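Local coordinates for Serine/threonine-protein kinase/endoribonuclease IRE1 (Saccharomyces cerevisiae, PDB 2BE1) that senses unfolded proteins in the endoplasmic reticulum through this lumenal domain, which leads to enzyme auto-activation and splicing of HAC1 precursor mRNA, at residues E54-L59 with F72-G77; I61-D66 with F291-Q296; Q87-S92 with T173-G178. All coordinates share one frame; numbering follows the deposited sequence.

Overall arrangement
The three contacts belong to the lumenal, unfolded-protein-sensing domain, an all-antiparallel fold with few helices. Contact 1 closes the open end of the hairpin of strands 57-61 and 68-73. Contact 2, with its centre about 18 Å from that of contact 1, takes up the turn end of the same hairpin and joins it to the distant strand 290-294, about 6 Å from the centre of the chain in space. Contact 3 packs helix 85-89 on strand 167-179; its centre is about 16 Å from that of contact 2 and about 23 Å from that of contact 1. Both of its segments fall between those of contact 2 in sequence. At contact 3, Ser92 also packs against Thr121 of the second subunit.

Contact 1: residues E54-L59 with F72-G77; sequences ETYETL and FNAHQG
The open end of the β hairpin formed by strands 57-61 and 68-73 brings Tyr56, Glu57 and Thr58 against Phe72, Asn73 and Ala74. Thr58 and Phe72 are an antiparallel hydrogen-bonded pair: Thr58 N gives to Phe72 O at 2.8 Å, and Phe72 N returns the bond to Thr58 O at 3.2 Å, nearly straight at 172°. Beyond the non-hydrogen-bonded pair Glu57 and Asn73, Ala74 N reaches Tyr56 O at 2.8 Å. Tyr56 is the centre of an inverse gamma turn, which leads the chain into the strand.

The side chains alternate. Glu57 and Asn73 share one face, where the aliphatic CG of Glu57 lies 3.8 Å from CB of Asn73. Thr58 and Phe72 share the other, with Thr58 CG2 4.1 Å from Phe72 CB; the β-branched threonine offers a methyl here while OG1, anti to the backbone N (chi1 -157°), bonds to Glu49. The small Ala74 lets its CB meet CB of Tyr56, and the tyrosine ring edge is approached by His75 NE2.

Tyr310, from helix 309-312, stacks edge-to-face with Phe72 and bonds through OH to Ala74 O, while strand 77-84 extends the sheet beyond strand 68-73.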
loop_
_atom_site.group_PDB
_atom_site.type_symbol
_atom_site.label_atom_id
_atom_site.label_comp_id
_atom_site.label_asym_id
_atom_site.label_seq_id
_atom_site.Cartn_x
_atom_site.Cartn_y
_atom_site.Cartn_z
ATOM N N GLU A 54 8.429 -7.488 31.388
ATOM C CA GLU A 54 7.907 -6.445 32.267
ATOM C C GLU A 54 6.353 -6.517 32.230
ATOM O O GLU A 54 5.730 -6.928 33.226
ATOM C CB GLU A 54 8.488 -5.064 31.923
ATOM C CG GLU A 54 8.306 -4.678 30.451
ATOM C CD GLU A 54 8.839 -3.290 30.106
ATOM O OE1 GLU A 54 10.054 -3.164 29.827
ATOM O OE2 GLU A 54 8.041 -2.319 30.078
ATOM N N THR A 55 5.732 -6.169 31.092
ATOM C CA THR A 55 4.272 -6.388 30.886
ATOM C C THR A 55 3.987 -7.818 30.439
ATOM O O THR A 55 4.668 -8.308 29.528
ATOM C CB THR A 55 3.639 -5.465 29.808
ATOM O OG1 THR A 55 2.495 -6.148 29.278
ATOM C CG2 THR A 55 4.615 -5.098 28.624
ATOM N N TYR A 56 2.989 -8.494 31.016
ATOM C CA TYR A 56 2.826 -9.948 30.674
ATOM C C TYR A 56 2.018 -10.203 29.394
ATOM O O TYR A 56 1.095 -11.038 29.378
ATOM C CB TYR A 56 2.262 -10.746 31.837
ATOM C CG TYR A 56 3.036 -10.510 33.093
ATOM C CD1 TYR A 56 4.430 -10.604 33.092
ATOM C CD2 TYR A 56 2.384 -10.165 34.296
ATOM C CE1 TYR A 56 5.171 -10.386 34.275
ATOM C CE2 TYR A 56 3.106 -9.953 35.491
ATOM C CZ TYR A 56 4.504 -10.070 35.475
ATOM O OH TYR A 56 5.245 -9.867 36.637
ATOM N N GLU A 57 2.394 -9.472 28.339
ATOM C CA GLU A 57 1.664 -9.415 27.090
ATOM C C GLU A 57 2.587 -9.569 25.952
ATOM O O GLU A 57 3.728 -9.113 26.016
ATOM C CB GLU A 57 1.145 -8.033 26.850
ATOM C CG GLU A 57 0.166 -7.532 27.774
ATOM C CD GLU A 57 -0.071 -6.155 27.380
ATOM O OE1 GLU A 57 0.494 -5.819 26.314
ATOM O OE2 GLU A 57 -0.796 -5.426 28.090
ATOM N N THR A 58 2.033 -10.069 24.858
ATOM C CA THR A 58 2.789 -10.233 23.677
ATOM C C THR A 58 1.906 -10.102 22.434
ATOM O O THR A 58 0.715 -10.458 22.445
ATOM C CB THR A 58 3.507 -11.544 23.799
ATOM O OG1 THR A 58 4.656 -11.559 22.954
ATOM C CG2 THR A 58 2.591 -12.641 23.470
ATOM N N LEU A 59 2.481 -9.550 21.370
ATOM C CA LEU A 59 1.751 -9.382 20.118
ATOM C C LEU A 59 1.924 -10.585 19.258
ATOM O O LEU A 59 3.050 -11.083 19.152
ATOM C CB LEU A 59 2.256 -8.183 19.339
ATOM C CG LEU A 59 1.306 -7.696 18.242
ATOM C CD1 LEU A 59 -0.124 -7.624 18.724
ATOM C CD2 LEU A 59 1.720 -6.371 17.713
ATOM N N PHE A 72 -1.941 -11.761 23.594
ATOM C CA PHE A 72 -1.977 -12.565 24.806
ATOM C C PHE A 72 -1.412 -11.804 25.927
ATOM O O PHE A 72 -0.292 -11.325 25.870
ATOM C CB PHE A 72 -1.189 -13.853 24.651
ATOM C CG PHE A 72 -1.067 -14.669 25.915
ATOM C CD1 PHE A 72 -0.120 -14.343 26.863
ATOM C CD2 PHE A 72 -1.863 -15.803 26.101
ATOM C CE1 PHE A 72 -0.009 -15.078 27.985
ATOM C CE2 PHE A 72 -1.770 -16.570 27.223
ATOM C CZ PHE A 72 -0.858 -16.216 28.182
ATOM N N ASN A 73 -2.234 -11.738 26.955
ATOM C CA ASN A 73 -1.877 -11.189 28.237
ATOM C C ASN A 73 -2.161 -12.221 29.322
ATOM O O ASN A 73 -3.243 -12.813 29.355
ATOM C CB ASN A 73 -2.657 -9.909 28.512
ATOM C CG ASN A 73 -2.735 -9.595 29.989
ATOM O OD1 ASN A 73 -2.333 -10.381 30.833
ATOM N ND2 ASN A 73 -3.221 -8.431 30.308
ATOM N N ALA A 74 -1.191 -12.380 30.229
ATOM C CA ALA A 74 -1.218 -13.409 31.291
ATOM C C ALA A 74 -2.407 -13.259 32.201
ATOM O O ALA A 74 -2.829 -14.234 32.788
ATOM C CB ALA A 74 0.072 -13.379 32.107
ATOM N N HIS A 75 -2.922 -12.041 32.299
ATOM C CA HIS A 75 -4.190 -11.742 32.938
ATOM C C HIS A 75 -5.448 -12.202 32.185
ATOM O O HIS A 75 -6.393 -12.667 32.819
ATOM C CB HIS A 75 -4.299 -10.229 33.188
ATOM C CG HIS A 75 -3.167 -9.649 34.026
ATOM N ND1 HIS A 75 -2.815 -10.140 35.288
ATOM C CD2 HIS A 75 -2.334 -8.588 33.788
ATOM C CE1 HIS A 75 -1.806 -9.422 35.770
ATOM N NE2 HIS A 75 -1.500 -8.473 34.886
ATOM N N GLN A 76 -5.533 -12.052 30.867
ATOM C CA GLN A 76 -6.734 -12.634 30.243
ATOM C C GLN A 76 -6.492 -13.540 29.074
ATOM O O GLN A 76 -7.212 -13.504 28.087
ATOM C CB GLN A 76 -7.783 -11.612 29.811
ATOM C CG GLN A 76 -7.610 -10.176 30.257
ATOM C CD GLN A 76 -6.891 -9.349 29.198
ATOM O OE1 GLN A 76 -7.410 -8.325 28.687
ATOM N NE2 GLN A 76 -5.673 -9.809 28.835
ATOM N N GLY A 77 -5.485 -14.377 29.194
ATOM C CA GLY A 77 -5.140 -15.271 28.113
ATOM C C GLY A 77 -5.096 -14.607 26.763
ATOM O O GLY A 77 -4.794 -13.422 26.631
#

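Contact 2: residues I61-D66 with F291-Q296; sequences IEPFGD and FALSSQ
Glu62 and Ser294 carry this buried contact between the loop that follows strand 57-61 and the strand 290-294, more than two hundred residues later. A single carboxylate oxygen, Glu62 OE1, accepts twice from the serine: OG donates at 2.8 Å, on the syn side and close to the carboxylate plane, and the backbone N of Ser294 donates at 3.0 Å from well above that plane. Glutamate has the length for this, with CG anti to the backbone N (chi1 169°) and the chain extended beyond it. Serine suits the other side because its short hydroxyl and its own N-H converge on one acceptor. OE1 also takes a weak bond from Asn297 ND2, and Ser294 OG accepts from Asn297 N, which leaves its proton for the glutamate. Replacing Glu62 by an alanine would probably leave the buried N-H and hydroxyl of Ser294 without their shared acceptor and open a gap beside Ser294.

The backbones meet at one bridge, where Ala292 N donates to Ile61 O at 3.1 Å. Next to it, Glu62 CA makes a CA-H...O contact of 3.2 Å with Ala292 O. Pro63, centre of an inverse gamma turn, sets its CD 3.8 Å from Leu293 CD2, the two side chains crossing at about a right angle.

Strand 280-284 pairs with strand 290-294, Tyr70 of strand 68-73 touches Ala292 and Ser294, and Ile61 and Pro63 touch Ile45 of strand 45-46.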
loop_
_atom_site.group_PDB
_atom_site.type_symbol
_atom_site.label_atom_id
_atom_site.label_comp_id
_atom_site.label_asym_id
_atom_site.label_seq_id
_atom_site.Cartn_x
_atom_site.Cartn_y
_atom_site.Cartn_z
ATOM N N ILE A 61 0.638 -12.449 15.494
ATOM C CA ILE A 61 -0.177 -12.483 14.232
ATOM C C ILE A 61 -0.281 -13.833 13.540
ATOM O O ILE A 61 0.615 -14.711 13.631
ATOM C CB ILE A 61 0.310 -11.517 13.228
ATOM C CG1 ILE A 61 1.632 -12.009 12.702
ATOM C CG2 ILE A 61 0.478 -10.106 13.874
ATOM C CD1 ILE A 61 2.526 -10.856 12.434
ATOM N N GLU A 62 -1.408 -14.043 12.890
ATOM C CA GLU A 62 -1.536 -15.294 12.167
ATOM C C GLU A 62 -0.925 -15.007 10.797
ATOM O O GLU A 62 -1.357 -14.076 10.092
ATOM C CB GLU A 62 -2.972 -15.770 12.050
ATOM C CG GLU A 62 -3.123 -16.916 11.094
ATOM C CD GLU A 62 -4.555 -17.384 10.990
ATOM O OE1 GLU A 62 -4.854 -18.618 11.020
ATOM O OE2 GLU A 62 -5.406 -16.498 10.907
ATOM N N PRO A 63 0.115 -15.766 10.419
ATOM C CA PRO A 63 0.817 -15.446 9.195
ATOM C C PRO A 63 -0.001 -16.004 8.088
ATOM O O PRO A 63 0.292 -17.094 7.593
ATOM C CB PRO A 63 2.098 -16.262 9.303
ATOM C CG PRO A 63 1.714 -17.408 10.045
ATOM C CD PRO A 63 0.687 -16.948 11.069
ATOM N N PHE A 64 -1.068 -15.342 7.712
ATOM C CA PHE A 64 -1.875 -15.977 6.709
ATOM C C PHE A 64 -2.907 -14.996 6.259
ATOM O O PHE A 64 -3.425 -14.209 7.049
ATOM C CB PHE A 64 -2.510 -17.267 7.210
ATOM C CG PHE A 64 -3.530 -17.777 6.293
ATOM C CD1 PHE A 64 -3.176 -18.588 5.236
ATOM C CD2 PHE A 64 -4.868 -17.377 6.405
ATOM C CE1 PHE A 64 -4.177 -19.055 4.325
ATOM C CE2 PHE A 64 -5.868 -17.852 5.488
ATOM C CZ PHE A 64 -5.521 -18.680 4.467
ATOM N N GLY A 65 -3.192 -15.008 4.980
ATOM C CA GLY A 65 -4.095 -14.039 4.469
ATOM C C GLY A 65 -3.696 -12.621 4.793
ATOM O O GLY A 65 -2.530 -12.232 4.619
ATOM N N ASP A 66 -4.696 -11.867 5.251
ATOM C CA ASP A 66 -4.543 -10.483 5.636
ATOM C C ASP A 66 -3.573 -10.311 6.760
ATOM O O ASP A 66 -3.263 -9.198 7.131
ATOM C CB ASP A 66 -5.870 -9.952 6.087
ATOM C CG ASP A 66 -6.713 -9.417 4.924
ATOM O OD1 ASP A 66 -6.242 -9.369 3.752
ATOM O OD2 ASP A 66 -7.878 -9.011 5.172
ATOM N N PHE A 291 3.463 -16.527 16.797
ATOM C CA PHE A 291 2.388 -16.516 15.771
ATOM C C PHE A 291 1.229 -17.443 16.067
ATOM O O PHE A 291 1.367 -18.462 16.816
ATOM C CB PHE A 291 2.924 -16.827 14.364
ATOM C CG PHE A 291 3.466 -18.247 14.221
ATOM C CD1 PHE A 291 2.591 -19.343 14.052
ATOM C CD2 PHE A 291 4.869 -18.509 14.273
ATOM C CE1 PHE A 291 3.134 -20.679 13.903
ATOM C CE2 PHE A 291 5.369 -19.834 14.151
ATOM C CZ PHE A 291 4.508 -20.888 13.950
ATOM N N ALA A 292 0.090 -17.103 15.469
ATOM C CA ALA A 292 -1.120 -17.915 15.708
ATOM C C ALA A 292 -1.558 -18.673 14.459
ATOM O O ALA A 292 -1.303 -18.228 13.335
ATOM C CB ALA A 292 -2.228 -17.058 16.164
ATOM N N LEU A 293 -2.227 -19.803 14.659
ATOM C CA LEU A 293 -2.853 -20.529 13.578
ATOM C C LEU A 293 -4.250 -20.877 14.079
ATOM O O LEU A 293 -4.430 -21.725 14.965
ATOM C CB LEU A 293 -2.023 -21.764 13.188
ATOM C CG LEU A 293 -0.527 -21.506 12.936
ATOM C CD1 LEU A 293 0.094 -22.729 12.523
ATOM C CD2 LEU A 293 -0.305 -20.581 11.822
ATOM N N SER A 294 -5.238 -20.167 13.546
ATOM C CA SER A 294 -6.653 -20.382 13.891
ATOM C C SER A 294 -7.072 -21.720 13.397
ATOM O O SER A 294 -6.515 -22.236 12.397
ATOM C CB SER A 294 -7.521 -19.390 13.145
ATOM O OG SER A 294 -7.425 -19.527 11.724
ATOM N N SER A 295 -8.076 -22.306 14.005
ATOM C CA SER A 295 -8.510 -23.550 13.387
ATOM C C SER A 295 -9.349 -23.301 12.098
ATOM O O SER A 295 -9.559 -24.260 11.310
ATOM C CB SER A 295 -9.262 -24.405 14.365
ATOM O OG SER A 295 -10.304 -23.614 14.908
ATOM N N GLN A 296 -9.816 -22.055 11.868
ATOM C CA GLN A 296 -10.455 -21.727 10.587
ATOM C C GLN A 296 -9.462 -22.076 9.505
ATOM O O GLN A 296 -9.712 -22.889 8.623
ATOM C CB GLN A 296 -10.746 -20.254 10.476
ATOM C CG GLN A 296 -11.780 -19.738 11.452
ATOM C CD GLN A 296 -11.495 -20.235 12.891
ATOM O OE1 GLN A 296 -11.784 -21.394 13.239
ATOM N NE2 GLN A 296 -10.931 -19.359 13.725
#

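Contact 3: residues Q87-S92 with T173-G178; sequences QLVSTS and TIFELG
Leu88 and Val89 form an apolar helix-on-sheet contact with Phe175 and Leu177, in which the short helix 85-89 rests on the face of strand 167-179 in an antiparallel sheet. No hydrogen bond crosses between the segments; the side chains that meet are apolar. Phe175 and Leu177 are two residues apart and both point toward the helix, whereas Glu176 between them points away and makes a weak bond through OE1 to Ser118 OG. That alternation suits a strand with an apolar side under the helix and a polar residue turned from it.

On the strand side Leu177 makes the most contact. Its CG is anti to the backbone N (chi1 -179°), and its two methyls divide the work. CD1 lies 3.6 Å from the backbone N of Val89 and 3.7 Å from CB of Leu88; CD2 meets CD2 of Leu88 at 3.7 Å. The two leucines cross obliquely. Val89 and Leu177 instead slide past each other in opposite directions, bringing Val89 CG2 within 4.0 Å of Leu177 CB. The same CG2 methyl approaches the edge of the Phe175 ring near its plane, 4.2 Å from CD2, so the compact valine fills the angle between ring and leucine.

Phe175 also touches Ile85 and Arg86 of the same helix, and touches Thr193 of strand 190-195 and Met119 of strand 112-127. Close by, Ser92 packs on Thr121 of the second subunit.

The chain then leaves the helix through a tight turn: Thr91 N bonds to Leu88 O, and Val89 O accepts from both Ser92 N, at 3.2 Å, and Ser92 OG, two donors that lie on the same face of its carbonyl plane.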
loop_
_atom_site.group_PDB
_atom_site.type_symbol
_atom_site.label_atom_id
_atom_site.label_comp_id
_atom_site.label_asym_id
_atom_site.label_seq_id
_atom_site.Cartn_x
_atom_site.Cartn_y
_atom_site.Cartn_z
ATOM N N GLN A 87 -5.268 -4.662 6.797
ATOM C CA GLN A 87 -6.256 -3.692 7.169
ATOM C C GLN A 87 -5.697 -2.561 7.986
ATOM O O GLN A 87 -6.066 -1.438 7.784
ATOM C CB GLN A 87 -7.344 -4.387 7.940
ATOM C CG GLN A 87 -8.484 -3.524 8.465
ATOM C CD GLN A 87 -9.068 -4.178 9.721
ATOM O OE1 GLN A 87 -8.843 -3.687 10.858
ATOM N NE2 GLN A 87 -9.743 -5.360 9.537
ATOM N N LEU A 88 -4.810 -2.832 8.918
ATOM C CA LEU A 88 -4.219 -1.712 9.645
ATOM C C LEU A 88 -3.367 -0.769 8.773
ATOM O O LEU A 88 -3.659 0.394 8.658
ATOM C CB LEU A 88 -3.434 -2.228 10.840
ATOM C CG LEU A 88 -3.740 -1.572 12.177
ATOM C CD1 LEU A 88 -5.215 -1.712 12.531
ATOM C CD2 LEU A 88 -2.926 -2.342 13.123
ATOM N N VAL A 89 -2.330 -1.297 8.153
ATOM C CA VAL A 89 -1.532 -0.591 7.191
ATOM C C VAL A 89 -2.419 0.194 6.259
ATOM O O VAL A 89 -2.112 1.328 5.950
ATOM C CB VAL A 89 -0.700 -1.551 6.331
ATOM C CG1 VAL A 89 -0.135 -0.840 5.113
ATOM C CG2 VAL A 89 0.419 -2.214 7.166
ATOM N N SER A 90 -3.530 -0.398 5.815
ATOM C CA SER A 90 -4.412 0.269 4.835
ATOM C C SER A 90 -5.242 1.312 5.461
ATOM O O SER A 90 -6.180 1.741 4.827
ATOM C CB SER A 90 -5.450 -0.657 4.191
ATOM O OG SER A 90 -4.928 -1.933 3.765
ATOM N N THR A 91 -4.992 1.698 6.702
ATOM C CA THR A 91 -5.722 2.823 7.200
ATOM C C THR A 91 -4.768 3.728 7.954
ATOM O O THR A 91 -5.131 4.316 8.959
ATOM C CB THR A 91 -6.990 2.439 8.003
ATOM O OG1 THR A 91 -6.638 2.315 9.352
ATOM C CG2 THR A 91 -7.601 1.127 7.578
ATOM N N SER A 92 -3.538 3.835 7.439
ATOM C CA SER A 92 -2.559 4.839 7.887
ATOM C C SER A 92 -2.654 6.089 7.051
ATOM O O SER A 92 -3.316 6.118 6.052
ATOM C CB SER A 92 -1.139 4.347 7.714
ATOM O OG SER A 92 -1.093 2.973 7.593
ATOM N N THR A 173 3.558 -10.210 -1.383
ATOM C CA THR A 173 3.336 -8.876 -0.819
ATOM C C THR A 173 3.957 -8.785 0.611
ATOM O O THR A 173 4.001 -9.778 1.334
ATOM C CB THR A 173 1.828 -8.471 -0.913
ATOM O OG1 THR A 173 1.523 -7.525 0.109
ATOM C CG2 THR A 173 0.884 -9.630 -0.723
ATOM N N ILE A 174 4.514 -7.644 0.980
ATOM C CA ILE A 174 5.155 -7.512 2.278
ATOM C C ILE A 174 4.760 -6.261 3.004
ATOM O O ILE A 174 5.217 -5.131 2.669
ATOM C CB ILE A 174 6.612 -7.336 2.181
ATOM C CG1 ILE A 174 7.231 -8.499 1.446
ATOM C CG2 ILE A 174 7.159 -7.235 3.559
ATOM C CD1 ILE A 174 8.631 -8.244 1.009
ATOM N N PHE A 175 3.972 -6.463 4.051
ATOM C CA PHE A 175 3.469 -5.369 4.848
ATOM C C PHE A 175 4.441 -5.014 5.955
ATOM O O PHE A 175 5.323 -5.829 6.333
ATOM C CB PHE A 175 2.179 -5.794 5.507
ATOM C CG PHE A 175 1.116 -6.143 4.559
ATOM C CD1 PHE A 175 1.068 -7.387 4.011
ATOM C CD2 PHE A 175 0.129 -5.217 4.223
ATOM C CE1 PHE A 175 0.058 -7.705 3.141
ATOM C CE2 PHE A 175 -0.890 -5.546 3.366
ATOM C CZ PHE A 175 -0.921 -6.777 2.827
ATOM N N GLU A 176 4.230 -3.822 6.522
ATOM C CA GLU A 176 5.048 -3.374 7.618
ATOM C C GLU A 176 4.364 -2.273 8.324
ATOM O O GLU A 176 4.314 -1.192 7.829
ATOM C CB GLU A 176 6.272 -2.821 7.016
ATOM C CG GLU A 176 7.310 -2.323 7.924
ATOM C CD GLU A 176 8.530 -2.031 7.051
ATOM O OE1 GLU A 176 8.702 -0.821 6.652
ATOM O OE2 GLU A 176 9.229 -3.047 6.691
ATOM N N LEU A 177 3.826 -2.575 9.487
ATOM C CA LEU A 177 3.103 -1.621 10.301
ATOM C C LEU A 177 4.025 -1.159 11.413
ATOM O O LEU A 177 4.748 -1.970 11.995
ATOM C CB LEU A 177 1.900 -2.310 10.903
ATOM C CG LEU A 177 1.165 -1.304 11.727
ATOM C CD1 LEU A 177 0.003 -0.797 10.907
ATOM C CD2 LEU A 177 0.718 -2.055 12.952
ATOM N N GLY A 178 4.013 0.131 11.704
ATOM C CA GLY A 178 4.910 0.662 12.694
ATOM C C GLY A 178 4.026 1.451 13.593
ATOM O O GLY A 178 3.455 2.410 13.150
#